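Local coordinates for protein putative Type I topoisomerase (Deinococcus radiodurans, PDB 3M4A) that binds DNA and, as a type IB topoisomerase, probably breaks one strand, lets strands pass and reseals the break without ATP, at residues A[129-134]-A[150-155]; A[136-141]-A[220-225]. All blocks are in the same frame, centred on the assembly; numbering follows the deposited sequence.

Contact 1. Residues A[129-134]-A[150-155]. With ACY (acetic acid), chain D; nucleotides of chain B.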
ATOM      1  N   ARG A 129      -7.040   2.275   0.256  1.00  2.70           N
ATOM      2  CA  ARG A 129      -7.223   1.524  -0.996  1.00  2.75           C
ATOM      3  C   ARG A 129      -6.573   2.263  -2.158  1.00  3.42           C
ATOM      4  O   ARG A 129      -5.925   1.656  -2.998  1.00  2.35           O
ATOM      5  CB  ARG A 129      -8.697   1.216  -1.286  1.00  2.91           C
ATOM      6  CG  ARG A 129      -8.889   0.387  -2.554  1.00  2.39           C
ATOM      7  CD  ARG A 129     -10.301  -0.115  -2.662  1.00  2.99           C
ATOM      8  NE  ARG A 129     -10.539  -1.145  -1.653  1.00  3.16           N
ATOM      9  CZ  ARG A 129     -11.701  -1.764  -1.472  1.00  5.58           C
ATOM     10  NH1 ARG A 129     -12.735  -1.531  -2.262  1.00  5.59           N
ATOM     11  NH2 ARG A 129     -11.797  -2.673  -0.522  1.00  5.58           N
ATOM     12  N   LEU A 130      -6.737   3.573  -2.223  1.00  3.21           N
ATOM     13  CA  LEU A 130      -6.082   4.352  -3.297  1.00  3.10           C
ATOM     14  C   LEU A 130      -4.537   4.289  -3.259  1.00  3.37           C
ATOM     15  O   LEU A 130      -3.904   4.201  -4.301  1.00  3.41           O
ATOM     16  CB  LEU A 130      -6.563   5.795  -3.279  1.00  3.42           C
ATOM     17  CG  LEU A 130      -8.017   5.958  -3.740  1.00  2.52           C
ATOM     18  CD1 LEU A 130      -8.569   7.329  -3.364  1.00  4.03           C
ATOM     19  CD2 LEU A 130      -8.087   5.724  -5.261  1.00  3.11           C
ATOM     20  N   LEU A 131      -3.953   4.315  -2.064  1.00  3.92           N
ATOM     21  CA  LEU A 131      -2.494   4.115  -1.915  1.00  4.01           C
ATOM     22  C   LEU A 131      -2.076   2.758  -2.468  1.00  3.66           C
ATOM     23  O   LEU A 131      -1.066   2.635  -3.164  1.00  4.94           O
ATOM     24  CB  LEU A 131      -2.075   4.203  -0.450  1.00  4.25           C
ATOM     25  CG  LEU A 131      -2.197   5.511   0.312  1.00  4.94           C
ATOM     26  CD1 LEU A 131      -1.930   5.330   1.820  1.00  6.37           C
ATOM     27  CD2 LEU A 131      -1.294   6.591  -0.299  1.00  6.96           C
ATOM     28  N   HIS A 132      -2.873   1.734  -2.155  1.00  3.71           N
ATOM     29  CA  HIS A 132      -2.576   0.378  -2.537  1.00  3.67           C
ATOM     30  C   HIS A 132      -2.690   0.171  -4.046  1.00  3.17           C
ATOM     31  O   HIS A 132      -1.755  -0.345  -4.669  1.00  5.28           O
ATOM     32  CB  HIS A 132      -3.526  -0.555  -1.795  1.00  4.28           C
ATOM     33  CG  HIS A 132      -3.321  -2.018  -2.082  1.00  3.48           C
ATOM     34  ND1 HIS A 132      -4.333  -2.932  -1.896  1.00  6.03           N
ATOM     35  CD2 HIS A 132      -2.250  -2.720  -2.519  1.00  5.98           C
ATOM     36  CE1 HIS A 132      -3.892  -4.140  -2.199  1.00  6.58           C
ATOM     37  NE2 HIS A 132      -2.628  -4.042  -2.582  1.00  6.34           N
ATOM     38  N   VAL A 133      -3.840   0.530  -4.623  1.00  3.30           N
ATOM     39  CA  VAL A 133      -4.123   0.181  -6.011  1.00  3.28           C
ATOM     40  C   VAL A 133      -3.626   1.223  -7.012  1.00  4.06           C
ATOM     41  O   VAL A 133      -3.516   0.919  -8.211  1.00  4.97           O
ATOM     42  CB  VAL A 133      -5.643  -0.138  -6.253  1.00  3.26           C
ATOM     43  CG1 VAL A 133      -6.159  -1.150  -5.209  1.00  4.54           C
ATOM     44  CG2 VAL A 133      -6.491   1.113  -6.250  1.00  4.85           C
ATOM     45  N   ALA A 134      -3.353   2.448  -6.551  1.00  4.15           N
ATOM     46  CA  ALA A 134      -2.914   3.519  -7.450  1.00  4.07           C
ATOM     47  C   ALA A 134      -1.590   4.195  -7.083  1.00  4.60           C
ATOM     48  O   ALA A 134      -1.143   5.070  -7.819  1.00  5.27           O
ATOM     49  CB  ALA A 134      -4.021   4.560  -7.595  1.00  4.32           C
ATOM     50  N   TYR A 150       0.616  18.505  -5.094  1.00 10.20           N
ATOM     51  CA  TYR A 150      -0.370  17.724  -4.362  1.00  9.94           C
ATOM     52  C   TYR A 150      -0.017  16.253  -4.226  1.00  9.05           C
ATOM     53  O   TYR A 150       0.778  15.725  -4.998  1.00  9.05           O
ATOM     54  CB  TYR A 150      -1.727  17.860  -5.038  1.00 10.90           C
ATOM     55  CG  TYR A 150      -2.157  19.289  -5.207  1.00 11.39           C
ATOM     56  CD1 TYR A 150      -1.941  19.963  -6.403  1.00 11.04           C
ATOM     57  CD2 TYR A 150      -2.741  19.974  -4.157  1.00 11.13           C
ATOM     58  CE1 TYR A 150      -2.326  21.281  -6.554  1.00 11.80           C
ATOM     59  CE2 TYR A 150      -3.137  21.288  -4.297  1.00 12.79           C
ATOM     60  CZ  TYR A 150      -2.923  21.939  -5.487  1.00 13.48           C
ATOM     61  OH  TYR A 150      -3.340  23.255  -5.614  1.00 15.88           O
ATOM     62  N   GLY A 151      -0.588  15.642  -3.189  1.00  8.12           N
ATOM     63  CA  GLY A 151      -0.525  14.216  -2.943  1.00  7.76           C
ATOM     64  C   GLY A 151      -1.916  13.796  -2.531  1.00  6.84           C
ATOM     65  O   GLY A 151      -2.822  14.606  -2.523  1.00  6.00           O
ATOM     66  N   LEU A 152      -2.103  12.545  -2.157  1.00  6.82           N
ATOM     67  CA  LEU A 152      -3.459  12.054  -1.912  1.00  6.97           C
ATOM     68  C   LEU A 152      -4.233  12.899  -0.887  1.00  7.04           C
ATOM     69  O   LEU A 152      -5.385  13.273  -1.130  1.00  7.37           O
ATOM     70  CB  LEU A 152      -3.409  10.593  -1.477  1.00  6.24           C
ATOM     71  CG  LEU A 152      -4.777   9.931  -1.323  1.00  6.63           C
ATOM     72  CD1 LEU A 152      -5.477   9.785  -2.675  1.00  9.32           C
ATOM     73  CD2 LEU A 152      -4.610   8.570  -0.618  1.00  8.20           C
ATOM     74  N   SER A 153      -3.604  13.205   0.247  1.00  6.99           N
ATOM     75  CA  SER A 153      -4.303  13.864   1.361  1.00  7.59           C
ATOM     76  C   SER A 153      -4.567  15.348   1.115  1.00  7.89           C
ATOM     77  O   SER A 153      -5.337  15.966   1.846  1.00  8.81           O
ATOM     78  CB  SER A 153      -3.572  13.656   2.684  1.00  7.69           C
ATOM     79  OG  SER A 153      -2.355  14.367   2.748  1.00  8.02           O
ATOM     80  N   THR A 154      -3.936  15.907   0.084  1.00  8.14           N
ATOM     81  CA  THR A 154      -4.087  17.308  -0.275  1.00  8.25           C
ATOM     82  C   THR A 154      -4.811  17.505  -1.621  1.00  8.07           C
ATOM     83  O   THR A 154      -4.860  18.610  -2.148  1.00  8.68           O
ATOM     84  CB  THR A 154      -2.701  18.009  -0.243  1.00  8.51           C
ATOM     85  OG1 THR A 154      -1.779  17.331  -1.097  1.00  8.09           O
ATOM     86  CG2 THR A 154      -2.160  17.966   1.181  1.00  8.36           C
ATOM     87  N   LEU A 155      -5.436  16.445  -2.147  1.00  8.30           N
ATOM     88  CA  LEU A 155      -6.172  16.571  -3.388  1.00  8.00           C
ATOM     89  C   LEU A 155      -7.399  17.444  -3.197  1.00  8.33           C
ATOM     90  O   LEU A 155      -8.022  17.455  -2.138  1.00  7.90           O
ATOM     91  CB  LEU A 155      -6.640  15.226  -3.966  1.00  7.72           C
ATOM     92  CG  LEU A 155      -5.597  14.263  -4.507  1.00  7.98           C
ATOM     93  CD1 LEU A 155      -6.302  13.086  -5.179  1.00  8.05           C
ATOM     94  CD2 LEU A 155      -4.660  14.962  -5.484  1.00  6.32           C
TER
HETATM   95  C   ACY D 804      -7.290  -1.975  -0.086  1.00  8.62           C
HETATM   96  O   ACY D 804      -8.516  -1.885   0.162  1.00  7.88           O
HETATM   97  OXT ACY D 804      -6.853  -2.261  -1.222  1.00  7.46           O
HETATM   98  CH3 ACY D 804      -6.315  -1.745   1.028  1.00  8.72           C
ATOM     99  P    DC B  10     -15.250  -4.072  -0.500  1.00  5.88           P
ATOM    100  OP1  DC B  10     -14.056  -4.425   0.261  1.00  5.52           O
ATOM    101  OP2  DC B  10     -15.089  -3.141  -1.641  1.00  4.77           O
ATOM    102  O5'  DC B  10     -15.843  -5.426  -1.092  1.00  5.68           O
ATOM    103  C5'  DC B  10     -16.050  -6.541  -0.208  1.00  6.55           C
ATOM    104  C4'  DC B  10     -16.824  -7.618  -0.928  1.00  7.53           C
ATOM    105  O4'  DC B  10     -18.181  -7.153  -1.204  1.00  6.40           O
ATOM    106  C3'  DC B  10     -16.246  -8.044  -2.279  1.00  7.99           C
ATOM    107  O3'  DC B  10     -16.392  -9.435  -2.456  1.00 12.32           O
ATOM    108  C2'  DC B  10     -17.116  -7.318  -3.281  1.00  7.42           C
ATOM    109  C1'  DC B  10     -18.449  -7.461  -2.571  1.00  6.17           C
ATOM    110  N1   DC B  10     -19.524  -6.569  -3.037  1.00  4.90           N
ATOM    111  C2   DC B  10     -20.844  -7.001  -2.854  1.00  3.47           C
ATOM    112  O2   DC B  10     -21.062  -8.105  -2.318  1.00  5.00           O
ATOM    113  N3   DC B  10     -21.848  -6.212  -3.283  1.00  4.03           N
ATOM    114  C4   DC B  10     -21.595  -5.044  -3.871  1.00  5.01           C
ATOM    115  N4   DC B  10     -22.632  -4.307  -4.260  1.00  6.12           N
ATOM    116  C5   DC B  10     -20.257  -4.583  -4.057  1.00  6.27           C
ATOM    117  C6   DC B  10     -19.265  -5.376  -3.637  1.00  5.79           C
TER
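L152 reaches from the loop after helix 141-147 to the last turns of helix 120-134, where its two methyl branches divide between neighbouring leucines. Its CD1 meets CD1 of L130 at 4.0 Å, the two side chains crossing at about a right angle. The other branch, CD2, lies 3.9 Å from CD2 of L131 and also grazes CG of that residue. In L152, CG anti to the backbone N (chi1 -174°) carries the fork toward the helix, one methyl to each leucine. All three leucines are buried; F204 touches both L130 and L152, and L130 packs further against F169 and L188, which ties this helix end to strand 166-172 and helix 186-196 inside the catalytic core of the type IB fold.

Within the loop itself, two hydrogen bonds close a tight turn. L152 and S153 form a short 3-10 turn, at whose far end T154 returns its OG1 to accept from N of G151 at 2.9 Å (N-H...O 170°). The backbone N of T154 in turn donates to G151 O, fastening the turn by a second link.

On the DNA side of helix 120-134, the contacts are polar and involve bound groups. An acetate, probably from the crystallisation liquor, bridges R129 and H132: R129 NE donates to its O at 2.8 Å, almost straight (174°), and H132 ND1 donates to OXT at 2.7 Å from the ring edge. At its outer end the guanidinium grips the phosphate of DC10 of chain B with two nitrogens, NH1 to OP2 at 2.9 Å and NH2 to OP1 at 3.0 Å, the phosphorus lying in its plane. D185 forms a salt bridge with NH1, and H132 NE2 is hydrogen-bonded to E325.

Contact 2. Residues A[136-141]-A[220-225]; sequences FRVGSD and TELNAY
V138 projects from the link between helices 120-134 and 141-147 toward helix 219-230, and its isopropyl group makes all the direct contact. On the compact side CG1 rests against CD2 of L222, 4.2 Å away, an apolar touch in which the buried leucine comes up from the helix to meet the valine. The two methyls of V138 then straddle the approach of N223: OD1 of the amide lies 4.1 Å from CG2 and about equally far from CG1. With CG beside its backbone N (chi1 -74°), the side chain of N223 brings its amide to the valine, and the turn of the amide at chi2 (-33°) puts OD1 nearer than ND2.

This valine sits just ahead of a helix start. S140 is the N-cap of helix 141-147, its OG weakly bound to N of Y143, while D141 in the first turn forms a salt bridge with R216 and a hydrogen bond with H218. G139, between V138 and S140, has a positive phi (79°), which a residue without a side chain adopts easily.

Toward the outer edge the contact thins into water. One molecule donates to O of G139 at 2.8 Å and accepts only weakly from ND2 of N223, at 3.4 Å, a slack bridge between loop and helix.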
ATOM      1  N   PHE A 136      -0.334   6.251  -4.895  1.00  5.19           N
ATOM      2  CA  PHE A 136      -0.196   7.652  -4.493  1.00  5.52           C
ATOM      3  C   PHE A 136       0.851   7.844  -3.390  1.00  6.33           C
ATOM      4  O   PHE A 136       1.086   6.946  -2.567  1.00  5.59           O
ATOM      5  CB  PHE A 136      -1.498   8.164  -3.896  1.00  5.01           C
ATOM      6  CG  PHE A 136      -2.577   8.546  -4.890  1.00  4.92           C
ATOM      7  CD1 PHE A 136      -2.711   9.861  -5.347  1.00  5.41           C
ATOM      8  CD2 PHE A 136      -3.525   7.613  -5.290  1.00  6.20           C
ATOM      9  CE1 PHE A 136      -3.736  10.208  -6.201  1.00  5.78           C
ATOM     10  CE2 PHE A 136      -4.553   7.945  -6.143  1.00  5.34           C
ATOM     11  CZ  PHE A 136      -4.664   9.239  -6.616  1.00  4.71           C
ATOM     12  N   ARG A 137       1.435   9.038  -3.370  1.00  6.53           N
ATOM     13  CA  ARG A 137       2.080   9.569  -2.170  1.00  7.49           C
ATOM     14  C   ARG A 137       1.004  10.148  -1.258  1.00  7.72           C
ATOM     15  O   ARG A 137      -0.035  10.614  -1.725  1.00  7.94           O
ATOM     16  CB  ARG A 137       3.059  10.680  -2.551  1.00  8.07           C
ATOM     17  CG  ARG A 137       4.185  10.274  -3.467  1.00  8.92           C
ATOM     18  CD  ARG A 137       4.978  11.516  -3.807  1.00 10.11           C
ATOM     19  NE  ARG A 137       6.123  11.307  -4.672  1.00 12.48           N
ATOM     20  CZ  ARG A 137       6.093  11.309  -6.001  1.00 13.88           C
ATOM     21  NH1 ARG A 137       4.963  11.462  -6.669  1.00 16.63           N
ATOM     22  NH2 ARG A 137       7.220  11.145  -6.667  1.00 15.82           N
ATOM     23  N   VAL A 138       1.236  10.150   0.050  1.00  8.51           N
ATOM     24  CA  VAL A 138       0.251  10.681   0.982  1.00  8.85           C
ATOM     25  C   VAL A 138       0.185  12.225   0.948  1.00 10.08           C
ATOM     26  O   VAL A 138      -0.893  12.811   0.994  1.00 10.45           O
ATOM     27  CB  VAL A 138       0.516  10.177   2.438  1.00  8.89           C
ATOM     28  CG1 VAL A 138      -0.362  10.918   3.425  1.00  8.71           C
ATOM     29  CG2 VAL A 138       0.293   8.653   2.540  1.00  9.20           C
ATOM     30  N   GLY A 139       1.352  12.861   0.855  1.00 10.63           N
ATOM     31  CA  GLY A 139       1.445  14.321   0.854  1.00 11.51           C
ATOM     32  C   GLY A 139       1.318  14.890   2.253  1.00 12.07           C
ATOM     33  O   GLY A 139       1.154  14.158   3.226  1.00 12.34           O
ATOM     34  N   SER A 140       1.418  16.214   2.346  1.00 13.00           N
ATOM     35  CA  SER A 140       1.205  16.927   3.617  1.00 13.43           C
ATOM     36  C   SER A 140       0.763  18.365   3.336  1.00 13.50           C
ATOM     37  O   SER A 140       1.105  18.916   2.293  1.00 13.20           O
ATOM     38  CB  SER A 140       2.472  16.910   4.472  1.00 14.35           C
ATOM     39  OG  SER A 140       3.453  17.809   3.984  1.00 15.58           O
ATOM     40  N   ASP A 141       0.001  18.955   4.259  1.00 13.94           N
ATOM     41  CA  ASP A 141      -0.546  20.304   4.083  1.00 14.85           C
ATOM     42  C   ASP A 141       0.549  21.360   3.980  1.00 15.15           C
ATOM     43  O   ASP A 141       0.486  22.245   3.128  1.00 15.43           O
ATOM     44  CB  ASP A 141      -1.458  20.697   5.253  1.00 15.05           C
ATOM     45  CG  ASP A 141      -2.817  20.033   5.200  1.00 17.78           C
ATOM     46  OD1 ASP A 141      -3.027  19.148   4.353  1.00 19.74           O
ATOM     47  OD2 ASP A 141      -3.677  20.396   6.031  1.00 22.74           O
ATOM     48  N   THR A 220      -1.633  13.521   8.896  1.00 12.83           N
ATOM     49  CA  THR A 220      -1.327  12.972  10.221  1.00 12.71           C
ATOM     50  C   THR A 220      -2.331  11.901  10.662  1.00 11.99           C
ATOM     51  O   THR A 220      -1.940  10.836  11.130  1.00 11.80           O
ATOM     52  CB  THR A 220      -1.252  14.078  11.278  1.00 13.13           C
ATOM     53  OG1 THR A 220      -0.297  15.056  10.854  1.00 15.67           O
ATOM     54  CG2 THR A 220      -0.835  13.495  12.658  1.00 14.06           C
ATOM     55  N   GLU A 221      -3.612  12.180  10.458  1.00 11.75           N
ATOM     56  CA  GLU A 221      -4.679  11.247  10.798  1.00 11.81           C
ATOM     57  C   GLU A 221      -4.595   9.964   9.949  1.00 11.59           C
ATOM     58  O   GLU A 221      -4.701   8.862  10.481  1.00 10.88           O
ATOM     59  CB  GLU A 221      -6.042  11.914  10.644  1.00 12.11           C
ATOM     60  CG  GLU A 221      -7.151  11.119  11.276  1.00 12.23           C
ATOM     61  CD  GLU A 221      -8.504  11.769  11.168  1.00 13.35           C
ATOM     62  OE1 GLU A 221      -8.612  12.834  10.528  1.00 16.10           O
ATOM     63  OE2 GLU A 221      -9.466  11.194  11.733  1.00 16.32           O
ATOM     64  N   LEU A 222      -4.368  10.113   8.647  1.00 11.08           N
ATOM     65  CA  LEU A 222      -4.226   8.948   7.774  1.00 11.07           C
ATOM     66  C   LEU A 222      -3.014   8.126   8.153  1.00 10.99           C
ATOM     67  O   LEU A 222      -3.074   6.902   8.197  1.00 10.24           O
ATOM     68  CB  LEU A 222      -4.141   9.336   6.293  1.00 10.78           C
ATOM     69  CG  LEU A 222      -3.973   8.167   5.310  1.00 10.78           C
ATOM     70  CD1 LEU A 222      -5.091   7.134   5.442  1.00 11.22           C
ATOM     71  CD2 LEU A 222      -3.896   8.687   3.866  1.00 11.13           C
ATOM     72  N   ASN A 223      -1.897   8.792   8.435  1.00 10.81           N
ATOM     73  CA  ASN A 223      -0.704   8.053   8.834  1.00 11.49           C
ATOM     74  C   ASN A 223      -0.901   7.265  10.135  1.00 11.13           C
ATOM     75  O   ASN A 223      -0.348   6.190  10.277  1.00 10.87           O
ATOM     76  CB  ASN A 223       0.524   8.974   8.910  1.00 12.14           C
ATOM     77  CG  ASN A 223       1.048   9.372   7.522  1.00 14.09           C
ATOM     78  OD1 ASN A 223       0.963   8.600   6.564  1.00 16.86           O
ATOM     79  ND2 ASN A 223       1.598  10.573   7.417  1.00 17.50           N
ATOM     80  N   ALA A 224      -1.706   7.785  11.064  1.00 11.09           N
ATOM     81  CA  ALA A 224      -2.059   7.044  12.289  1.00 11.35           C
ATOM     82  C   ALA A 224      -2.900   5.801  12.009  1.00 11.31           C
ATOM     83  O   ALA A 224      -2.711   4.752  12.630  1.00 12.37           O
ATOM     84  CB  ALA A 224      -2.786   7.963  13.282  1.00 11.54           C
ATOM     85  N   TYR A 225      -3.833   5.927  11.067  1.00 10.70           N
ATOM     86  CA  TYR A 225      -4.656   4.811  10.616  1.00 10.38           C
ATOM     87  C   TYR A 225      -3.772   3.724  10.010  1.00  9.74           C
ATOM     88  O   TYR A 225      -3.928   2.540  10.327  1.00  9.15           O
ATOM     89  CB  TYR A 225      -5.691   5.318   9.610  1.00 10.23           C
ATOM     90  CG  TYR A 225      -6.630   4.263   9.048  1.00 10.06           C
ATOM     91  CD1 TYR A 225      -7.721   3.827   9.777  1.00  9.37           C
ATOM     92  CD2 TYR A 225      -6.409   3.698   7.795  1.00  9.79           C
ATOM     93  CE1 TYR A 225      -8.585   2.870   9.285  1.00 10.62           C
ATOM     94  CE2 TYR A 225      -7.260   2.739   7.282  1.00 10.36           C
ATOM     95  CZ  TYR A 225      -8.358   2.331   8.027  1.00  9.74           C
ATOM     96  OH  TYR A 225      -9.228   1.371   7.565  1.00 10.16           O
TER
HETATM   97  O   HOH W   1       2.715  12.570   4.952  1.00 24.73           O

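How the contacts relate
The two contacts lie in the same part of the catalytic core, their centres about 9 Å apart, and their segments alternate along the chain: 129-134, 136-141, 150-155, then 220-225. Segment 136-141 connects helix 120-134 to helix 141-147 and lies beside segment 150-155, with backbone bonding of R137 to L152 and of V138 to S153, and S153 OG probably hydrogen-bonded to V138 O. L131 CD2 also lies against the backbone O of F136. Contact 1 therefore joins the DNA-facing helix end to this loop pair, and contact 2 fastens the same pair to helix 219-230, linking parts of the DNA-binding core distant in sequence.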